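PDB 3IMM: putative secreted glycosylhydrolase from Parabacteroides distasonis ATCC 8503, which probably acts as a secreted glycoside hydrolase of the 3-keto-disaccharide hydrolase family, although its substrate is not established. Local coordinates for residues Thr61-Val66 against Ser189-Arg194. Residues are numbered along the deposited sequence; the frame is centred on the assembly and turned at random.
With NA (sodium ion), chain D.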
# COMPACT_ATOMS: atom_id res chain seq x y z
N THR A 61 -1.54 -0.19 14.00
CA THR A 61 -0.99 -0.64 12.72
C THR A 61 -0.59 0.51 11.77
O THR A 61 -1.35 1.44 11.56
CB THR A 61 -2.00 -1.56 12.02
OG1 THR A 61 -2.06 -2.78 12.74
CG2 THR A 61 -1.60 -1.85 10.58
N ASN A 62 0.61 0.42 11.22
CA ASN A 62 1.06 1.35 10.18
C ASN A 62 1.84 0.53 9.14
O ASN A 62 2.94 0.07 9.39
CB ASN A 62 1.94 2.49 10.78
CG ASN A 62 2.45 3.48 9.72
OD1 ASN A 62 2.33 3.26 8.51
ND2 ASN A 62 3.03 4.57 10.18
N SER A 63 1.24 0.35 7.98
CA SER A 63 1.79 -0.54 6.94
C SER A 63 1.43 0.06 5.58
O SER A 63 1.10 1.21 5.49
CB SER A 63 1.24 -1.95 7.14
OG SER A 63 1.86 -2.89 6.25
N GLY A 64 1.52 -0.71 4.50
CA GLY A 64 1.27 -0.12 3.18
C GLY A 64 1.45 -1.11 2.07
O GLY A 64 2.17 -2.08 2.21
N VAL A 65 0.75 -0.86 0.97
CA VAL A 65 0.87 -1.64 -0.24
C VAL A 65 1.76 -0.81 -1.16
O VAL A 65 1.52 0.40 -1.34
CB VAL A 65 -0.51 -1.89 -0.86
CG1 VAL A 65 -0.38 -2.73 -2.10
CG2 VAL A 65 -1.46 -2.59 0.20
N VAL A 66 2.77 -1.45 -1.75
CA VAL A 66 3.70 -0.75 -2.62
C VAL A 66 3.42 -1.15 -4.05
O VAL A 66 3.27 -2.32 -4.34
CB VAL A 66 5.16 -1.04 -2.22
CG1 VAL A 66 6.14 -0.32 -3.12
CG2 VAL A 66 5.37 -0.60 -0.76
N SER A 189 2.70 -3.77 16.54
CA SER A 189 1.39 -3.84 15.88
C SER A 189 1.48 -4.79 14.69
O SER A 189 2.35 -4.63 13.81
CB SER A 189 0.93 -2.47 15.43
OG SER A 189 0.81 -1.60 16.54
N LEU A 190 0.61 -5.79 14.67
CA LEU A 190 0.59 -6.72 13.56
C LEU A 190 -0.37 -6.21 12.49
O LEU A 190 -1.12 -5.26 12.68
CB LEU A 190 0.18 -8.11 14.03
CG LEU A 190 0.87 -8.69 15.28
CD1 LEU A 190 0.44 -10.17 15.45
CD2 LEU A 190 2.38 -8.59 15.19
N ILE A 191 -0.27 -6.85 11.33
CA ILE A 191 -1.18 -6.67 10.23
C ILE A 191 -1.34 -8.04 9.55
O ILE A 191 -0.41 -8.83 9.53
CB ILE A 191 -0.69 -5.54 9.26
CG1 ILE A 191 -1.81 -5.26 8.23
CG2 ILE A 191 0.59 -5.93 8.60
CD1 ILE A 191 -1.70 -3.96 7.39
N TRP A 192 -2.56 -8.35 9.10
CA TRP A 192 -2.87 -9.59 8.43
C TRP A 192 -3.48 -9.31 7.08
O TRP A 192 -4.34 -8.43 6.95
CB TRP A 192 -3.89 -10.38 9.26
CG TRP A 192 -3.39 -10.82 10.63
CD1 TRP A 192 -2.79 -11.99 10.92
CD2 TRP A 192 -3.47 -10.09 11.86
NE1 TRP A 192 -2.50 -12.07 12.26
CE2 TRP A 192 -2.91 -10.91 12.86
CE3 TRP A 192 -3.96 -8.83 12.22
CZ2 TRP A 192 -2.81 -10.51 14.20
CZ3 TRP A 192 -3.87 -8.44 13.54
CH2 TRP A 192 -3.30 -9.28 14.52
N PHE A 193 -3.07 -10.10 6.07
CA PHE A 193 -3.64 -9.98 4.74
C PHE A 193 -4.30 -11.27 4.24
O PHE A 193 -3.91 -12.40 4.63
CB PHE A 193 -2.59 -9.59 3.72
CG PHE A 193 -1.75 -8.40 4.11
CD1 PHE A 193 -2.12 -7.12 3.75
CD2 PHE A 193 -0.54 -8.60 4.79
CE1 PHE A 193 -1.32 -6.06 4.07
CE2 PHE A 193 0.27 -7.54 5.11
CZ PHE A 193 -0.13 -6.26 4.76
N ARG A 194 -5.27 -11.11 3.36
CA ARG A 194 -5.87 -12.25 2.69
C ARG A 194 -6.58 -11.89 1.42
O ARG A 194 -6.82 -10.72 1.13
CB ARG A 194 -6.80 -13.06 3.58
CG ARG A 194 -8.01 -12.37 3.87
CD ARG A 194 -9.06 -13.25 4.57
NE ARG A 194 -10.19 -12.35 4.60
CZ ARG A 194 -11.15 -12.28 5.50
NH1 ARG A 194 -11.21 -13.12 6.49
NH2 ARG A 194 -12.08 -11.33 5.36
NA NA D . 2.88 2.98 5.91
O HOH W 1 2.46 -1.73 12.35
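Thr61, just before strand 62-69, meets Ile191 near the start of strand 191-200, a strand of the other sheet. The Thr61 hydroxyl gives its proton to the carbonyl of Leu190, OG1 to O 2.7 Å, a nearly linear approach to the carbonyl oxygen (C=O...OG1 161°); the same OG1 is also hydrogen-bonded to the backbone N of Asp58. With OG1 so engaged, CG2 lies anti to the backbone N and turns to Ile191, whose side chain crosses that of Thr61 at about a right angle. The tight part is at the isoleucine tip: CD1 reaches Ser63 CB at 3.6 Å and Thr61 CG2 at 3.8 Å. An extended side chain (chi1 -172°, chi2 165°) carries CD1 there. Further on the fit slackens, the edge of the Phe193 ring meeting Ser63 only through CZ, 4.2 Å from OG. At the other end, partly exposed Ser189 lays CB against Thr61 N, its OG bonded to Val59 O, and a water links Asn62 N (3.1 Å) to Ser189 O (3.2 Å). The CB of Asn62 is directed away from segment 189-194; its OD1 and the Ser63 carbonyl O bind sodium, together with Glu81 and Gln83. The contact thus joins the two antiparallel sheets of a concanavalin-like sandwich: strand 62-69 runs between 80-85 and 179-182, strand 191-200 between 8-9 and 49-57; Ile84 touches both Ile191 and Phe193, and Leu53, Phe55 and Leu182 pack on Phe193.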